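Local coordinates for protein purine nucleoside phosphorylase (Grouper iridovirus, PDB 3KHS) that probably catalyses the phosphorolysis of purine nucleosides in the purine salvage pathway, at residues B[76-81]-B[94-99]. Numbering follows the deposited sequence.
Sequences VCMKGR and TFPMRV. With PO4 (phosphate ion), chain G.
Met78, near the end of strand 73-79, packs against Pro96 and Met97 in the first turn of helix 95-102, a small and wholly apolar strand-to-helix contact buried on one face of the central mixed sheet. Only 108 Å² is buried between the segments, and no hydrogen bond crosses. Met78 faces the helix already at CB; with CG anti to the carbonyl carbon (chi1 -85°) and chi2 extended, the chain carries SD across, and the bend at chi3 then turns CE to the CB–CG side of Pro96, the two side chains crossing at about a right angle. The methyl CE of Met78 lies 3.4 Å from Pro96 CB and 3.7 Å from Pro96 CG. Met97 leaves the helix facing away from the strand at CB, but bends at chi2 and chi3 bring its methyl CE back to within 4.0 Å of Met78 SD. Tyr47 and Leu65 also touch Met78, while Met97 also touches Val27 and Glu221.

In the alpha/beta fold of the PNP/MTAP family, strand 73-79 runs parallel to strand 24-28, and the loop after it leads to the bound phosphate, probably from the crystallisation liquor. Arg81 NH1 donates to phosphate O2 at 3.0 Å with an angle of 146°, the oxygen lying at the guanidinium edge. The same NH1 is bonded to Thr111 O, and NE forms a salt bridge with Glu221, so several partners fix the guanidinium's rotation. The phosphate is also hydrogen-bonded by the Ser30, His83 and Ser217 side chains and by the backbone N of Ala113. On the helix side, Arg98 NH1 donates a hydrogen bond to Thr94 OG1 (3.0 Å), the oxygen lying 20° out of the guanidinium plane.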
# COMPACT_ATOMS: atom_id res chain seq x y z
N VAL B 76 -8.54 2.77 31.77
CA VAL B 76 -9.56 2.26 30.86
C VAL B 76 -8.76 1.20 30.09
O VAL B 76 -7.67 1.48 29.59
CB VAL B 76 -10.13 3.34 29.88
CG1 VAL B 76 -9.04 4.03 29.16
CG2 VAL B 76 -11.04 2.67 28.87
N CYS B 77 -9.28 -0.02 30.03
CA CYS B 77 -8.59 -1.11 29.36
C CYS B 77 -9.41 -1.74 28.25
O CYS B 77 -10.54 -2.15 28.46
CB CYS B 77 -8.22 -2.19 30.36
SG CYS B 77 -7.54 -3.75 29.64
N MET B 78 -8.81 -1.81 27.06
CA MET B 78 -9.43 -2.42 25.89
C MET B 78 -9.09 -3.91 25.91
O MET B 78 -7.92 -4.28 25.84
CB MET B 78 -8.87 -1.81 24.60
CG MET B 78 -9.58 -0.49 24.11
SD MET B 78 -8.94 0.19 22.57
CE MET B 78 -9.75 -0.80 21.33
N LYS B 79 -10.10 -4.76 26.04
CA LYS B 79 -9.89 -6.20 26.00
C LYS B 79 -10.25 -6.60 24.56
O LYS B 79 -11.36 -7.02 24.29
CB LYS B 79 -10.80 -6.92 27.00
CG LYS B 79 -10.23 -6.95 28.42
CD LYS B 79 -11.00 -7.84 29.36
CE LYS B 79 -10.69 -9.31 29.13
NZ LYS B 79 -11.15 -10.16 30.29
N GLY B 80 -9.29 -6.43 23.65
CA GLY B 80 -9.51 -6.76 22.26
C GLY B 80 -9.36 -5.47 21.49
O GLY B 80 -9.74 -4.41 22.00
N ARG B 81 -8.81 -5.53 20.29
CA ARG B 81 -8.63 -4.33 19.48
C ARG B 81 -9.18 -4.57 18.08
O ARG B 81 -9.75 -5.61 17.82
CB ARG B 81 -7.15 -3.94 19.43
CG ARG B 81 -6.20 -5.06 18.93
CD ARG B 81 -5.10 -4.48 18.05
NE ARG B 81 -4.27 -3.55 18.81
CZ ARG B 81 -3.35 -3.92 19.69
NH1 ARG B 81 -3.13 -5.22 19.94
NH2 ARG B 81 -2.67 -2.98 20.34
N THR B 94 -8.84 2.73 14.42
CA THR B 94 -8.16 3.54 15.41
C THR B 94 -9.13 4.51 16.09
O THR B 94 -8.71 5.48 16.74
CB THR B 94 -6.97 4.35 14.79
OG1 THR B 94 -7.43 5.19 13.74
CG2 THR B 94 -5.90 3.42 14.28
N PHE B 95 -10.43 4.25 15.95
CA PHE B 95 -11.46 5.09 16.55
C PHE B 95 -11.37 5.02 18.08
O PHE B 95 -11.55 6.01 18.77
CB PHE B 95 -12.86 4.65 16.09
CG PHE B 95 -13.98 5.45 16.70
CD1 PHE B 95 -14.14 6.79 16.37
CD2 PHE B 95 -14.81 4.88 17.65
CE1 PHE B 95 -15.13 7.57 16.98
CE2 PHE B 95 -15.79 5.63 18.26
CZ PHE B 95 -15.96 6.98 17.93
N PRO B 96 -11.09 3.83 18.64
CA PRO B 96 -11.00 3.74 20.10
C PRO B 96 -9.87 4.63 20.67
O PRO B 96 -9.96 5.09 21.80
CB PRO B 96 -10.78 2.25 20.35
CG PRO B 96 -11.49 1.59 19.18
CD PRO B 96 -11.06 2.49 18.02
N MET B 97 -8.83 4.88 19.88
CA MET B 97 -7.75 5.75 20.36
C MET B 97 -8.26 7.19 20.45
O MET B 97 -7.83 7.96 21.33
CB MET B 97 -6.52 5.75 19.44
CG MET B 97 -5.60 4.55 19.60
SD MET B 97 -4.99 4.30 21.26
CE MET B 97 -6.12 2.99 21.84
N ARG B 98 -9.13 7.57 19.51
CA ARG B 98 -9.67 8.91 19.54
C ARG B 98 -10.60 9.00 20.76
O ARG B 98 -10.63 10.01 21.45
CB ARG B 98 -10.40 9.21 18.23
CG ARG B 98 -9.47 9.32 17.04
CD ARG B 98 -10.18 9.76 15.76
NE ARG B 98 -9.24 9.95 14.64
CZ ARG B 98 -8.71 8.96 13.92
NH1 ARG B 98 -9.01 7.70 14.19
NH2 ARG B 98 -7.86 9.22 12.93
N VAL B 99 -11.30 7.91 21.05
CA VAL B 99 -12.18 7.86 22.21
C VAL B 99 -11.33 8.00 23.49
O VAL B 99 -11.65 8.79 24.38
CB VAL B 99 -12.99 6.54 22.22
CG1 VAL B 99 -13.74 6.37 23.50
CG2 VAL B 99 -13.97 6.52 21.03
P PO4 G . -2.36 -8.35 17.95
O1 PO4 G . -1.83 -8.67 19.30
O2 PO4 G . -3.60 -7.52 18.08
O3 PO4 G . -1.35 -7.58 17.17
O4 PO4 G . -2.68 -9.62 17.24